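Local coordinates for ferrous IRON transport protein B homolog (Methanocaldococcus jannaschii, PDB 2WJI) that forms the GTP- and GDP-binding G-domain of a membrane protein that probably transports ferrous iron in a GTP-driven system, at residues I6-N11 with V86-A91. Numbering follows the deposited sequence.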
loop_
_atom_site.group_PDB
_atom_site.type_symbol
_atom_site.label_atom_id
_atom_site.label_comp_id
_atom_site.label_asym_id
_atom_site.label_seq_id
_atom_site.Cartn_x
_atom_site.Cartn_y
_atom_site.Cartn_z
ATOM N N ILE A 6 -2.559 -8.618 5.405
ATOM C CA ILE A 6 -2.459 -7.384 4.633
ATOM C C ILE A 6 -1.352 -7.498 3.590
ATOM O O ILE A 6 -0.263 -7.987 3.897
ATOM C CB ILE A 6 -2.141 -6.188 5.590
ATOM C CG1 ILE A 6 -3.033 -6.248 6.832
ATOM C CG2 ILE A 6 -2.279 -4.860 4.881
ATOM C CD1 ILE A 6 -4.440 -5.750 6.598
ATOM N N ALA A 7 -1.626 -7.061 2.358
ATOM C CA ALA A 7 -0.613 -7.027 1.307
ATOM C C ALA A 7 -0.360 -5.599 0.851
ATOM O O ALA A 7 -1.307 -4.835 0.673
ATOM C CB ALA A 7 -1.048 -7.877 0.109
ATOM N N LEU A 8 0.915 -5.253 0.668
ATOM C CA LEU A 8 1.314 -3.980 0.077
ATOM C C LEU A 8 1.561 -4.204 -1.413
ATOM O O LEU A 8 2.251 -5.153 -1.804
ATOM C CB LEU A 8 2.597 -3.462 0.730
ATOM C CG LEU A 8 2.621 -3.452 2.265
ATOM C CD1 LEU A 8 3.949 -2.915 2.797
ATOM C CD2 LEU A 8 1.447 -2.653 2.822
ATOM N N ILE A 9 0.999 -3.343 -2.248
ATOM C CA ILE A 9 1.208 -3.487 -3.685
ATOM C C ILE A 9 1.249 -2.115 -4.309
ATOM O O ILE A 9 0.598 -1.187 -3.819
ATOM C CB ILE A 9 0.111 -4.351 -4.350
ATOM C CG1 ILE A 9 0.566 -4.826 -5.742
ATOM C CG2 ILE A 9 -1.205 -3.588 -4.435
ATOM C CD1 ILE A 9 -0.399 -5.791 -6.401
ATOM N N GLY A 10 2.057 -1.970 -5.358
ATOM C CA GLY A 10 2.220 -0.695 -6.032
ATOM C C GLY A 10 3.344 -0.697 -7.069
ATOM O O GLY A 10 4.152 -1.622 -7.127
ATOM N N ASN A 11 3.392 0.350 -7.878
ATOM C CA ASN A 11 4.452 0.537 -8.880
ATOM C C ASN A 11 5.865 0.457 -8.299
ATOM O O ASN A 11 6.083 0.764 -7.125
ATOM C CB ASN A 11 4.293 1.902 -9.557
ATOM C CG ASN A 11 3.056 1.989 -10.424
ATOM O OD1 ASN A 11 2.329 1.006 -10.603
ATOM N ND2 ASN A 11 2.800 3.175 -10.964
ATOM N N VAL A 86 -3.313 -2.927 0.476
ATOM C CA VAL A 86 -2.910 -1.542 0.637
ATOM C C VAL A 86 -2.175 -1.115 -0.633
ATOM O O VAL A 86 -1.020 -1.489 -0.860
ATOM C CB VAL A 86 -2.017 -1.329 1.888
ATOM C CG1 VAL A 86 -1.574 0.111 1.983
ATOM C CG2 VAL A 86 -2.757 -1.717 3.162
ATOM N N ASN A 87 -2.860 -0.352 -1.475
ATOM C CA ASN A 87 -2.290 0.070 -2.746
ATOM C C ASN A 87 -1.501 1.356 -2.521
ATOM O O ASN A 87 -2.076 2.429 -2.267
ATOM C CB ASN A 87 -3.396 0.243 -3.794
ATOM C CG ASN A 87 -2.873 0.679 -5.157
ATOM O OD1 ASN A 87 -1.706 0.461 -5.515
ATOM N ND2 ASN A 87 -3.754 1.299 -5.935
ATOM N N ILE A 88 -0.179 1.232 -2.576
ATOM C CA ILE A 88 0.695 2.379 -2.347
ATOM C C ILE A 88 0.922 3.093 -3.663
ATOM O O ILE A 88 1.322 2.476 -4.655
ATOM C CB ILE A 88 2.037 1.955 -1.732
ATOM C CG1 ILE A 88 1.786 1.319 -0.358
ATOM C CG2 ILE A 88 2.978 3.161 -1.627
ATOM C CD1 ILE A 88 2.905 0.431 0.134
ATOM N N VAL A 89 0.643 4.390 -3.672
ATOM C CA VAL A 89 0.748 5.195 -4.877
ATOM C C VAL A 89 1.620 6.431 -4.643
ATOM O O VAL A 89 1.661 6.979 -3.537
ATOM C CB VAL A 89 -0.652 5.616 -5.381
ATOM C CG1 VAL A 89 -1.567 4.398 -5.485
ATOM C CG2 VAL A 89 -1.258 6.649 -4.469
ATOM N N ASP A 90 2.327 6.852 -5.689
ATOM C CA ASP A 90 3.199 8.021 -5.618
ATOM C C ASP A 90 2.369 9.261 -5.909
ATOM O O ASP A 90 1.791 9.384 -6.988
ATOM C CB ASP A 90 4.343 7.876 -6.630
ATOM C CG ASP A 90 5.349 9.033 -6.578
ATOM O OD1 ASP A 90 5.093 10.058 -5.906
ATOM O OD2 ASP A 90 6.410 8.909 -7.234
ATOM N N ALA A 91 2.298 10.173 -4.939
ATOM C CA ALA A 91 1.518 11.400 -5.091
ATOM C C ALA A 91 1.978 12.239 -6.279
ATOM O O ALA A 91 1.204 13.036 -6.804
ATOM C CB ALA A 91 1.568 12.231 -3.825
HETATM O O HOH W 1 1.630 2.373 -7.409
#
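Val86 packs against both Ile6 and Leu8 on one face of the neighbouring parallel strands 3-9 and 84-90. Its CG2, anti to the carbonyl carbon, reaches back to CG2 of Ile6 at 3.6 Å, while its CB lies 3.8 Å from CD2 of Leu8, the Leu8 and Val86 side chains running side by side in the same direction. Two residues on, along the same face, the tip of Ile88 comes to the base of Leu8, CD1 to CB at 4.0 Å; CG1 of Ile88 is anti to the carbonyl carbon (chi1 -63°), which turns the chain back toward Leu8. Beneath these aliphatic groups the backbones are laced by three hydrogen bonds: Val86 N to Ala7 O (2.8 Å), Ile9 N to Val86 O (3.1 Å) and Ile88 N to Ile9 O (2.8 Å). Gly10 CA still makes a CA-H...O contact with Ile88 O (3.6 Å); beyond it direct backbone bonding gives way to a water that accepts from Asn11 N at 2.7 Å and can donate to Ile88 O. Gly10 and Asn11 here begin the GTP-binding P-loop, and Asn11 O accepts a hydrogen bond from Lys16 NZ. On the reverse face, Ile9 and Asn87 both pack on Leu104 of helix 94-106. The pair forms the buried centre of the G-domain sheet, with strand 50-56 bonded along the far edge of 3-9 and strand 111-116 flanking 84-90.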